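Local coordinates for polar amino acid ABC uptake transporter substrate binding protein (Streptococcus thermophilus LMG 18311, PDB 3HV1), which probably captures a polar amino acid outside the cell and hands it to the membrane components of an ABC uptake transporter, at residues W14-T18 and L57-D61; K72-K77 and R94-A98; F100-Y104 and I226-F230. The contacts are given in a common frame with arbitrary orientation. Residues are numbered along the deposited sequence.

Interaction 1: W14-T18 and L57-D61; sequences WQTYT and LYGID
Residues 14-18 form the start of an α-helix (14-20), closed by the T18 N to W14 O hydrogen bond of 3.1 Å, whereas 57-61 run from the end of helix 46-56 into strand 61-66. That helix finishes in a Schellman motif: G59 takes positive phi (68/35), and I60 (-114/125) and D61 (-82/143) are already extended. The backbones come closest at T18 and I60, with CA atoms 6.2 Å apart.

I60 (chi1 m, chi2 t) points at the helix and has the largest area covered by the other segment (68 Å²). Its CG1 lies 3.7 Å from the carbonyl O of Y17, while its CD1 reaches CB of Y17 at 4.2 Å, CG2 of T18 at 4.1 Å and CH2 of W14 at 3.8 Å. With chi1 t, W14 swings its indole across to Y58 (chi1 m) in a T-shaped pair: the edge of the six-membered ring meets the face of the phenol, centroids 5.2 Å apart, planes at 89°, and W14 CH2 3.8 Å from Y58 CG. The contact itself is apolar; polar ends are satisfied around it, Y58 OH by the carbonyl of K225 and Y17 OH by D219. W14 and Y17 also rest on helix 220-236, so three elements converge here.

D61 pairs through its backbone with K21 and I23, which puts strand 61-66 beside strand 22-27 in parallel. The arrangement is thus the helix-to-strand turn of a β-α-β crossover (22-27, 46-56, 61-66), with helix 14-20 packed against it, in the α/β lobe of a family 3 solute-binding protein.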
ATOM      1  N   TRP A  14      21.848  -7.183  -8.405  1.00 30.97           N
ATOM      2  CA  TRP A  14      22.289  -6.467  -7.211  1.00 30.32           C
ATOM      3  C   TRP A  14      23.786  -6.663  -7.006  1.00 31.38           C
ATOM      4  O   TRP A  14      24.501  -5.733  -6.635  1.00 29.70           O
ATOM      5  CB  TRP A  14      21.521  -6.916  -5.963  1.00 29.37           C
ATOM      6  CG  TRP A  14      21.945  -6.157  -4.734  1.00 28.30           C
ATOM      7  CD1 TRP A  14      22.610  -6.655  -3.652  1.00 28.27           C
ATOM      8  CD2 TRP A  14      21.783  -4.749  -4.492  1.00 28.35           C
ATOM      9  NE1 TRP A  14      22.875  -5.652  -2.754  1.00 28.12           N
ATOM     10  CE2 TRP A  14      22.381  -4.470  -3.241  1.00 27.73           C
ATOM     11  CE3 TRP A  14      21.196  -3.697  -5.212  1.00 25.69           C
ATOM     12  CZ2 TRP A  14      22.411  -3.179  -2.690  1.00 25.46           C
ATOM     13  CZ3 TRP A  14      21.224  -2.410  -4.665  1.00 24.29           C
ATOM     14  CH2 TRP A  14      21.829  -2.167  -3.415  1.00 24.70           C
ATOM     15  N   GLN A  15      24.259  -7.878  -7.263  1.00 33.95           N
ATOM     16  CA  GLN A  15      25.676  -8.196  -7.123  1.00 34.88           C
ATOM     17  C   GLN A  15      26.543  -7.340  -8.030  1.00 32.41           C
ATOM     18  O   GLN A  15      27.629  -6.911  -7.645  1.00 33.09           O
ATOM     19  CB  GLN A  15      25.912  -9.671  -7.440  1.00 40.38           C
ATOM     20  CG  GLN A  15      25.852 -10.558  -6.222  1.00 47.08           C
ATOM     21  CD  GLN A  15      27.063 -10.367  -5.334  1.00 51.47           C
ATOM     22  OE1 GLN A  15      28.185 -10.701  -5.722  1.00 54.76           O
ATOM     23  NE2 GLN A  15      26.848  -9.817  -4.143  1.00 53.91           N
ATOM     24  N   THR A  16      26.058  -7.095  -9.239  1.00 31.17           N
ATOM     25  CA  THR A  16      26.793  -6.287 -10.196  1.00 30.09           C
ATOM     26  C   THR A  16      26.779  -4.813  -9.796  1.00 28.23           C
ATOM     27  O   THR A  16      27.820  -4.157  -9.795  1.00 27.58           O
ATOM     28  CB  THR A  16      26.210  -6.465 -11.612  1.00 31.22           C
ATOM     29  OG1 THR A  16      26.448  -7.810 -12.050  1.00 34.27           O
ATOM     30  CG2 THR A  16      26.849  -5.503 -12.590  1.00 32.24           C
ATOM     31  N   TYR A  17      25.610  -4.295  -9.435  1.00 27.54           N
ATOM     32  CA  TYR A  17      25.511  -2.895  -9.036  1.00 27.81           C
ATOM     33  C   TYR A  17      26.466  -2.568  -7.895  1.00 26.85           C
ATOM     34  O   TYR A  17      27.157  -1.562  -7.933  1.00 28.51           O
ATOM     35  CB  TYR A  17      24.081  -2.548  -8.613  1.00 26.66           C
ATOM     36  CG  TYR A  17      23.035  -2.819  -9.667  1.00 26.38           C
ATOM     37  CD1 TYR A  17      23.212  -2.399 -10.986  1.00 27.16           C
ATOM     38  CD2 TYR A  17      21.854  -3.479  -9.341  1.00 28.03           C
ATOM     39  CE1 TYR A  17      22.227  -2.636 -11.957  1.00 26.68           C
ATOM     40  CE2 TYR A  17      20.873  -3.718 -10.295  1.00 27.48           C
ATOM     41  CZ  TYR A  17      21.063  -3.295 -11.597  1.00 25.37           C
ATOM     42  OH  TYR A  17      20.078  -3.529 -12.527  1.00 27.02           O
ATOM     43  N   THR A  18      26.494  -3.411  -6.871  1.00 30.43           N
ATOM     44  CA  THR A  18      27.375  -3.180  -5.737  1.00 31.30           C
ATOM     45  C   THR A  18      28.829  -3.362  -6.151  1.00 32.72           C
ATOM     46  O   THR A  18      29.699  -2.600  -5.736  1.00 32.16           O
ATOM     47  CB  THR A  18      27.086  -4.154  -4.600  1.00 33.01           C
ATOM     48  OG1 THR A  18      27.118  -5.493  -5.109  1.00 34.57           O
ATOM     49  CG2 THR A  18      25.729  -3.871  -3.986  1.00 32.57           C
ATOM     50  N   LEU A  57      24.146   5.147   0.401  1.00 17.17           N
ATOM     51  CA  LEU A  57      24.132   4.221   1.538  1.00 16.51           C
ATOM     52  C   LEU A  57      24.853   2.928   1.205  1.00 17.53           C
ATOM     53  O   LEU A  57      25.423   2.277   2.077  1.00 17.10           O
ATOM     54  CB  LEU A  57      22.704   3.849   1.906  1.00 16.10           C
ATOM     55  CG  LEU A  57      21.801   4.969   2.403  1.00 16.75           C
ATOM     56  CD1 LEU A  57      20.365   4.441   2.543  1.00 15.80           C
ATOM     57  CD2 LEU A  57      22.338   5.477   3.722  1.00 17.61           C
ATOM     58  N   TYR A  58      24.793   2.555  -0.066  1.00 18.42           N
ATOM     59  CA  TYR A  58      25.385   1.313  -0.530  1.00 19.77           C
ATOM     60  C   TYR A  58      26.694   1.497  -1.273  1.00 20.21           C
ATOM     61  O   TYR A  58      27.258   0.528  -1.784  1.00 20.37           O
ATOM     62  CB  TYR A  58      24.381   0.585  -1.425  1.00 20.16           C
ATOM     63  CG  TYR A  58      23.070   0.271  -0.730  1.00 20.07           C
ATOM     64  CD1 TYR A  58      22.992  -0.742   0.229  1.00 20.04           C
ATOM     65  CD2 TYR A  58      21.907   0.984  -1.030  1.00 19.59           C
ATOM     66  CE1 TYR A  58      21.786  -1.042   0.873  1.00 21.06           C
ATOM     67  CE2 TYR A  58      20.693   0.692  -0.389  1.00 20.97           C
ATOM     68  CZ  TYR A  58      20.643  -0.326   0.559  1.00 20.59           C
ATOM     69  OH  TYR A  58      19.445  -0.630   1.168  1.00 22.32           O
ATOM     70  N   GLY A  59      27.178   2.732  -1.322  1.00 21.91           N
ATOM     71  CA  GLY A  59      28.421   3.001  -2.020  1.00 23.52           C
ATOM     72  C   GLY A  59      28.262   2.799  -3.517  1.00 25.09           C
ATOM     73  O   GLY A  59      29.180   2.339  -4.196  1.00 26.69           O
ATOM     74  N   ILE A  60      27.084   3.130  -4.034  1.00 22.85           N
ATOM     75  CA  ILE A  60      26.817   2.988  -5.459  1.00 21.22           C
ATOM     76  C   ILE A  60      26.617   4.363  -6.070  1.00 21.43           C
ATOM     77  O   ILE A  60      25.785   5.139  -5.598  1.00 21.72           O
ATOM     78  CB  ILE A  60      25.551   2.138  -5.709  1.00 21.04           C
ATOM     79  CG1 ILE A  60      25.808   0.691  -5.268  1.00 19.38           C
ATOM     80  CG2 ILE A  60      25.154   2.208  -7.183  1.00 22.27           C
ATOM     81  CD1 ILE A  60      24.564  -0.166  -5.208  1.00 20.81           C
ATOM     82  N   ASP A  61      27.407   4.660  -7.098  1.00 21.71           N
ATOM     83  CA  ASP A  61      27.316   5.930  -7.807  1.00 22.71           C
ATOM     84  C   ASP A  61      26.172   5.819  -8.809  1.00 21.54           C
ATOM     85  O   ASP A  61      25.951   4.757  -9.404  1.00 22.51           O
ATOM     86  CB  ASP A  61      28.621   6.232  -8.549  1.00 24.98           C
ATOM     87  CG  ASP A  61      29.762   6.588  -7.613  1.00 27.98           C
ATOM     88  OD1 ASP A  61      29.604   7.535  -6.819  1.00 29.69           O
ATOM     89  OD2 ASP A  61      30.820   5.923  -7.676  1.00 30.44           O
TER

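Interaction 2: K72-K77 and R94-A98; sequences KETELK and RKQSA
S97 lies against the side chains of E73 and K77 on helix 72-78, its CB 3.8 Å from E73 CG and its OG accepting a 2.9 Å hydrogen bond from K77 NZ (chi1 m). The CA atoms of E73 and S97 are 6.3 Å apart. Residues 72-77 are regular helix; 94-98 leave the short helix 92-95 through a turn closed by S97 N to R94 O at 2.9 Å, and A98 is extended (-157/168). L76 (chi1 t, chi2 p) places CD2 3.7 Å from A98 CB. Both segments belong to the α/β lobe of a family 3 solute-binding protein, where A98 leads directly into strand 99-100 of the mixed sheet. Chi1 p in K72, chi1 m with chi2 p in E73, and chi1 m then an extended t, t chain in R94 gather the charged ends around two waters: one accepts from K72 NZ (2.8 Å) and R94 NH2 (2.9 Å), another donates to E73 OE2 and accepts from R94 NE, both at 3.1 Å. E73 OE2 stays 4.2 Å from R94 NE, well out of the guanidinium plane, too far for a salt bridge. Further partners hold these ends: Y88 for E73, the S89 carbonyl for R94, the W69 carbonyl for K72.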
ATOM      1  N   LYS A  72      10.617   5.061 -21.871  1.00 30.88           N
ATOM      2  CA  LYS A  72      11.083   4.578 -20.579  1.00 28.36           C
ATOM      3  C   LYS A  72      11.001   3.081 -20.329  1.00 27.75           C
ATOM      4  O   LYS A  72      11.983   2.492 -19.890  1.00 27.86           O
ATOM      5  CB  LYS A  72      10.386   5.330 -19.438  1.00 26.96           C
ATOM      6  CG  LYS A  72       8.879   5.201 -19.405  1.00 23.68           C
ATOM      7  CD  LYS A  72       8.318   6.123 -18.323  1.00 23.21           C
ATOM      8  CE  LYS A  72       6.808   6.243 -18.438  1.00 24.32           C
ATOM      9  NZ  LYS A  72       6.423   6.920 -19.703  1.00 21.72           N
ATOM     10  N   GLU A  73       9.855   2.452 -20.585  1.00 28.07           N
ATOM     11  CA  GLU A  73       9.755   1.012 -20.335  1.00 27.48           C
ATOM     12  C   GLU A  73      10.672   0.238 -21.264  1.00 28.52           C
ATOM     13  O   GLU A  73      11.251  -0.782 -20.883  1.00 27.10           O
ATOM     14  CB  GLU A  73       8.333   0.488 -20.529  1.00 30.14           C
ATOM     15  CG  GLU A  73       7.343   0.830 -19.430  1.00 29.55           C
ATOM     16  CD  GLU A  73       6.802   2.235 -19.570  1.00 30.05           C
ATOM     17  OE1 GLU A  73       6.624   2.685 -20.720  1.00 28.63           O
ATOM     18  OE2 GLU A  73       6.541   2.879 -18.535  1.00 27.43           O
ATOM     19  N   THR A  74      10.792   0.714 -22.495  1.00 30.13           N
ATOM     20  CA  THR A  74      11.654   0.052 -23.459  1.00 32.27           C
ATOM     21  C   THR A  74      13.101   0.150 -22.995  1.00 32.69           C
ATOM     22  O   THR A  74      13.822  -0.845 -22.996  1.00 34.81           O
ATOM     23  CB  THR A  74      11.528   0.687 -24.845  1.00 33.46           C
ATOM     24  OG1 THR A  74      10.176   0.551 -25.304  1.00 35.34           O
ATOM     25  CG2 THR A  74      12.474  -0.005 -25.827  1.00 33.24           C
ATOM     26  N   GLU A  75      13.514   1.350 -22.593  1.00 32.14           N
ATOM     27  CA  GLU A  75      14.868   1.582 -22.111  1.00 32.43           C
ATOM     28  C   GLU A  75      15.187   0.668 -20.933  1.00 30.86           C
ATOM     29  O   GLU A  75      16.292   0.146 -20.822  1.00 29.47           O
ATOM     30  CB  GLU A  75      15.029   3.038 -21.675  1.00 35.28           C
ATOM     31  CG  GLU A  75      15.102   4.028 -22.814  1.00 40.41           C
ATOM     32  CD  GLU A  75      16.498   4.146 -23.370  1.00 44.49           C
ATOM     33  OE1 GLU A  75      17.350   4.779 -22.710  1.00 44.25           O
ATOM     34  OE2 GLU A  75      16.749   3.591 -24.461  1.00 49.75           O
ATOM     35  N   LEU A  76      14.205   0.483 -20.056  1.00 30.15           N
ATOM     36  CA  LEU A  76      14.362  -0.354 -18.875  1.00 28.64           C
ATOM     37  C   LEU A  76      14.518  -1.830 -19.228  1.00 29.20           C
ATOM     38  O   LEU A  76      15.401  -2.523 -18.715  1.00 28.12           O
ATOM     39  CB  LEU A  76      13.149  -0.180 -17.959  1.00 28.62           C
ATOM     40  CG  LEU A  76      13.175  -0.945 -16.634  1.00 28.09           C
ATOM     41  CD1 LEU A  76      14.349  -0.491 -15.774  1.00 27.07           C
ATOM     42  CD2 LEU A  76      11.857  -0.713 -15.916  1.00 26.17           C
ATOM     43  N   LYS A  77      13.637  -2.314 -20.092  1.00 28.91           N
ATOM     44  CA  LYS A  77      13.688  -3.705 -20.504  1.00 31.31           C
ATOM     45  C   LYS A  77      14.883  -3.956 -21.420  1.00 29.97           C
ATOM     46  O   LYS A  77      15.409  -5.060 -21.453  1.00 31.25           O
ATOM     47  CB  LYS A  77      12.377  -4.100 -21.197  1.00 30.39           C
ATOM     48  CG  LYS A  77      11.205  -4.216 -20.229  1.00 32.30           C
ATOM     49  CD  LYS A  77       9.921  -4.673 -20.908  1.00 31.21           C
ATOM     50  CE  LYS A  77       9.323  -3.590 -21.791  1.00 31.57           C
ATOM     51  NZ  LYS A  77       7.973  -3.984 -22.287  1.00 26.57           N
ATOM     52  N   ARG A  94       2.094  -0.443 -16.787  1.00 33.61           N
ATOM     53  CA  ARG A  94       3.490  -0.375 -16.382  1.00 32.49           C
ATOM     54  C   ARG A  94       3.912  -1.630 -15.634  1.00 31.99           C
ATOM     55  O   ARG A  94       5.058  -2.062 -15.734  1.00 30.61           O
ATOM     56  CB  ARG A  94       3.720   0.874 -15.526  1.00 30.96           C
ATOM     57  CG  ARG A  94       3.571   2.160 -16.323  1.00 30.73           C
ATOM     58  CD  ARG A  94       3.564   3.398 -15.452  1.00 29.87           C
ATOM     59  NE  ARG A  94       3.524   4.606 -16.268  1.00 28.63           N
ATOM     60  CZ  ARG A  94       3.475   5.839 -15.784  1.00 27.43           C
ATOM     61  NH1 ARG A  94       3.454   6.041 -14.474  1.00 28.32           N
ATOM     62  NH2 ARG A  94       3.473   6.874 -16.613  1.00 28.36           N
ATOM     63  N   LYS A  95       2.981  -2.224 -14.898  1.00 32.47           N
ATOM     64  CA  LYS A  95       3.280  -3.437 -14.153  1.00 35.04           C
ATOM     65  C   LYS A  95       3.588  -4.596 -15.096  1.00 35.70           C
ATOM     66  O   LYS A  95       4.212  -5.576 -14.702  1.00 35.88           O
ATOM     67  CB  LYS A  95       2.111  -3.795 -13.239  1.00 36.27           C
ATOM     68  CG  LYS A  95       1.912  -2.813 -12.098  1.00 40.69           C
ATOM     69  CD  LYS A  95       0.790  -3.249 -11.170  1.00 40.40           C
ATOM     70  CE  LYS A  95       1.135  -4.543 -10.460  1.00 44.51           C
ATOM     71  NZ  LYS A  95       0.107  -4.896  -9.443  1.00 43.94           N
ATOM     72  N   GLN A  96       3.155  -4.484 -16.346  1.00 37.22           N
ATOM     73  CA  GLN A  96       3.434  -5.533 -17.313  1.00 39.14           C
ATOM     74  C   GLN A  96       4.907  -5.461 -17.697  1.00 37.11           C
ATOM     75  O   GLN A  96       5.490  -6.448 -18.138  1.00 37.66           O
ATOM     76  CB  GLN A  96       2.561  -5.370 -18.563  1.00 42.45           C
ATOM     77  CG  GLN A  96       1.063  -5.549 -18.313  1.00 47.44           C
ATOM     78  CD  GLN A  96       0.711  -6.916 -17.732  1.00 49.40           C
ATOM     79  OE1 GLN A  96       1.078  -7.242 -16.603  1.00 50.78           O
ATOM     80  NE2 GLN A  96      -0.006  -7.721 -18.509  1.00 50.20           N
ATOM     81  N   SER A  97       5.512  -4.291 -17.496  1.00 36.76           N
ATOM     82  CA  SER A  97       6.918  -4.089 -17.836  1.00 33.52           C
ATOM     83  C   SER A  97       7.873  -3.955 -16.648  1.00 32.93           C
ATOM     84  O   SER A  97       9.087  -4.066 -16.816  1.00 32.36           O
ATOM     85  CB  SER A  97       7.067  -2.854 -18.729  1.00 35.13           C
ATOM     86  OG  SER A  97       6.417  -3.031 -19.975  1.00 35.44           O
ATOM     87  N   ALA A  98       7.351  -3.724 -15.449  1.00 30.30           N
ATOM     88  CA  ALA A  98       8.252  -3.566 -14.313  1.00 29.79           C
ATOM     89  C   ALA A  98       7.671  -3.829 -12.934  1.00 26.69           C
ATOM     90  O   ALA A  98       6.462  -3.945 -12.760  1.00 28.03           O
ATOM     91  CB  ALA A  98       8.859  -2.160 -14.346  1.00 28.77           C
TER
HETATM   92  O   HOH W   1       3.842   7.920 -19.318  1.00 35.51           O
HETATM   93  O   HOH W   2       3.949   4.295 -19.302  1.00 31.30           O

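Interaction 3: F100-Y104 and I226-F230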
ATOM      1  N   PHE A 100       7.659  -2.462  -8.885  1.00 25.20           N
ATOM      2  CA  PHE A 100       7.774  -1.190  -8.176  1.00 24.36           C
ATOM      3  C   PHE A 100       8.196  -1.244  -6.725  1.00 23.08           C
ATOM      4  O   PHE A 100       7.913  -2.208  -6.016  1.00 25.81           O
ATOM      5  CB  PHE A 100       6.431  -0.461  -8.229  1.00 24.81           C
ATOM      6  CG  PHE A 100       6.089   0.088  -9.575  1.00 27.10           C
ATOM      7  CD1 PHE A 100       6.432   1.393  -9.909  1.00 27.79           C
ATOM      8  CD2 PHE A 100       5.425  -0.696 -10.514  1.00 27.57           C
ATOM      9  CE1 PHE A 100       6.119   1.914 -11.151  1.00 28.21           C
ATOM     10  CE2 PHE A 100       5.107  -0.185 -11.765  1.00 28.08           C
ATOM     11  CZ  PHE A 100       5.454   1.122 -12.085  1.00 29.28           C
ATOM     12  N   THR A 101       8.869  -0.184  -6.284  1.00 22.55           N
ATOM     13  CA  THR A 101       9.250  -0.081  -4.887  1.00 19.00           C
ATOM     14  C   THR A 101       7.958   0.412  -4.257  1.00 20.35           C
ATOM     15  O   THR A 101       6.968   0.660  -4.953  1.00 16.93           O
ATOM     16  CB  THR A 101      10.274   1.035  -4.619  1.00 19.81           C
ATOM     17  OG1 THR A 101       9.729   2.287  -5.074  1.00 19.38           O
ATOM     18  CG2 THR A 101      11.598   0.753  -5.308  1.00 15.78           C
ATOM     19  N   GLU A 102       7.979   0.549  -2.938  1.00 19.37           N
ATOM     20  CA  GLU A 102       6.847   1.090  -2.204  1.00 22.99           C
ATOM     21  C   GLU A 102       6.811   2.567  -2.599  1.00 20.10           C
ATOM     22  O   GLU A 102       7.813   3.103  -3.075  1.00 20.37           O
ATOM     23  CB  GLU A 102       7.097   0.968  -0.699  1.00 24.93           C
ATOM     24  CG  GLU A 102       7.151  -0.459  -0.204  1.00 31.87           C
ATOM     25  CD  GLU A 102       5.915  -1.237  -0.593  1.00 39.08           C
ATOM     26  OE1 GLU A 102       4.802  -0.698  -0.405  1.00 40.39           O
ATOM     27  OE2 GLU A 102       6.052  -2.384  -1.084  1.00 43.15           O
ATOM     28  N   PRO A 103       5.660   3.242  -2.431  1.00 20.53           N
ATOM     29  CA  PRO A 103       5.600   4.664  -2.799  1.00 18.80           C
ATOM     30  C   PRO A 103       6.351   5.531  -1.796  1.00 19.07           C
ATOM     31  O   PRO A 103       6.288   5.272  -0.598  1.00 21.25           O
ATOM     32  CB  PRO A 103       4.101   4.951  -2.809  1.00 20.37           C
ATOM     33  CG  PRO A 103       3.577   4.011  -1.739  1.00 20.93           C
ATOM     34  CD  PRO A 103       4.324   2.734  -2.056  1.00 20.30           C
ATOM     35  N   TYR A 104       7.069   6.551  -2.269  1.00 19.04           N
ATOM     36  CA  TYR A 104       7.809   7.412  -1.345  1.00 16.44           C
ATOM     37  C   TYR A 104       7.127   8.771  -1.104  1.00 17.55           C
ATOM     38  O   TYR A 104       7.487   9.507  -0.182  1.00 18.56           O
ATOM     39  CB  TYR A 104       9.265   7.601  -1.827  1.00 15.37           C
ATOM     40  CG  TYR A 104       9.416   8.110  -3.246  1.00 14.07           C
ATOM     41  CD1 TYR A 104       9.465   9.475  -3.514  1.00 15.67           C
ATOM     42  CD2 TYR A 104       9.471   7.219  -4.328  1.00 15.13           C
ATOM     43  CE1 TYR A 104       9.560   9.954  -4.835  1.00 14.76           C
ATOM     44  CE2 TYR A 104       9.564   7.686  -5.642  1.00 13.53           C
ATOM     45  CZ  TYR A 104       9.608   9.054  -5.884  1.00 15.52           C
ATOM     46  OH  TYR A 104       9.680   9.518  -7.175  1.00 16.42           O
ATOM     47  N   ILE A 226      16.051  -0.561  -2.203  1.00 17.28           N
ATOM     48  CA  ILE A 226      15.595   0.815  -2.290  1.00 17.47           C
ATOM     49  C   ILE A 226      14.596   1.053  -1.159  1.00 17.63           C
ATOM     50  O   ILE A 226      14.711   2.040  -0.428  1.00 16.44           O
ATOM     51  CB  ILE A 226      14.961   1.111  -3.658  1.00 19.74           C
ATOM     52  CG1 ILE A 226      16.049   1.042  -4.743  1.00 17.30           C
ATOM     53  CG2 ILE A 226      14.312   2.491  -3.640  1.00 20.07           C
ATOM     54  CD1 ILE A 226      15.513   1.077  -6.166  1.00 14.94           C
ATOM     55  N   ASN A 227      13.630   0.148  -1.000  1.00 18.02           N
ATOM     56  CA  ASN A 227      12.638   0.275   0.072  1.00 19.53           C
ATOM     57  C   ASN A 227      13.326   0.449   1.424  1.00 19.53           C
ATOM     58  O   ASN A 227      12.923   1.279   2.234  1.00 19.31           O
ATOM     59  CB  ASN A 227      11.734  -0.961   0.135  1.00 17.92           C
ATOM     60  CG  ASN A 227      10.782  -1.043  -1.028  1.00 19.26           C
ATOM     61  OD1 ASN A 227      10.361  -0.021  -1.570  1.00 23.21           O
ATOM     62  ND2 ASN A 227      10.414  -2.259  -1.408  1.00 20.78           N
ATOM     63  N   GLN A 228      14.350  -0.360   1.673  1.00 23.24           N
ATOM     64  CA  GLN A 228      15.102  -0.286   2.926  1.00 23.77           C
ATOM     65  C   GLN A 228      15.843   1.049   2.992  1.00 23.16           C
ATOM     66  O   GLN A 228      15.983   1.642   4.054  1.00 21.11           O
ATOM     67  CB  GLN A 228      16.117  -1.430   3.005  1.00 27.93           C
ATOM     68  CG  GLN A 228      15.496  -2.811   3.147  1.00 36.53           C
ATOM     69  CD  GLN A 228      16.534  -3.925   3.091  1.00 41.09           C
ATOM     70  OE1 GLN A 228      17.589  -3.840   3.725  1.00 44.10           O
ATOM     71  NE2 GLN A 228      16.235  -4.979   2.337  1.00 43.16           N
ATOM     72  N   GLY A 229      16.328   1.508   1.842  1.00 21.47           N
ATOM     73  CA  GLY A 229      17.036   2.776   1.793  1.00 20.60           C
ATOM     74  C   GLY A 229      16.143   3.915   2.250  1.00 19.74           C
ATOM     75  O   GLY A 229      16.563   4.757   3.045  1.00 18.96           O
ATOM     76  N   PHE A 230      14.910   3.948   1.749  1.00 19.75           N
ATOM     77  CA  PHE A 230      13.968   4.997   2.150  1.00 19.62           C
ATOM     78  C   PHE A 230      13.818   4.991   3.664  1.00 19.83           C
ATOM     79  O   PHE A 230      13.876   6.031   4.310  1.00 17.64           O
ATOM     80  CB  PHE A 230      12.576   4.767   1.557  1.00 15.87           C
ATOM     81  CG  PHE A 230      12.501   4.904   0.060  1.00 18.04           C
ATOM     82  CD1 PHE A 230      13.369   5.747  -0.627  1.00 19.26           C
ATOM     83  CD2 PHE A 230      11.521   4.226  -0.654  1.00 17.35           C
ATOM     84  CE1 PHE A 230      13.262   5.914  -2.010  1.00 17.39           C
ATOM     85  CE2 PHE A 230      11.403   4.387  -2.043  1.00 17.59           C
ATOM     86  CZ  PHE A 230      12.277   5.232  -2.713  1.00 17.98           C
TER
HETATM   87  O   HOH W   3       8.197  -3.013  -3.551  1.00 23.85           O
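T101, F230 and N227 carry most of this buried contact, in which the link between strands 99-100 and 105-114 lies on helix 220-236. T101 and N227 have their CA atoms 6.0 Å apart. The carboxamide of N227 turns toward the link, and its OD1 accepts a nearly straight hydrogen bond from E102 N (2.8 Å, 173° at the hydrogen), while the same oxygen lies 3.2 Å from T101 CB. Its ND2 donates to a water 3.2 Å away that in turn donates to F100 O (2.6 Å) and, weakly, to E102 OE2 (3.3 Å), so both ends of the amide hold the extended chain. T101 sets its methyl CG2 3.6 Å from I226 CG2 and its OG1 2.9 Å from E102 O, the acceptor of its hydrogen bond. T101 and Y104 also pair through their backbones with V213 and F211 of strand 209-215, so the helix is packed beside the mixed sheet in the α/β architecture of a family 3 solute-binding protein. F230 packs against Y104, whose CB sits over one face of its ring, 4.0 Å from the centroid, a CH-pi contact; Y104 CD2 is 3.8 Å from F230 CZ. L50 and V54 of helix 46-56 line the F230 side chain further.

In the fold
The contacts come in series along the chain, each closing before the next opens; only interaction 3 reaches far ahead, 122 residues on, to helix 220-236. Interaction 1 is centred 16 Å from interaction 3, and the two touch directly: L57 and Y58 pack on Q228 and G229, so the turn after helix 46-56 leans on helix 220-236. Interactions 2 and 3, 18 Å apart at their centres, meet where R94 and K95 pack on F100, with strand 99-100 leading from one to the other. Interactions 1 and 2 stay apart, about 7 Å between nearest atoms. All three lie in one α/β lobe, packing its helices and connecting loops around the mixed sheet, consistent with a lobe that holds its shape as a unit.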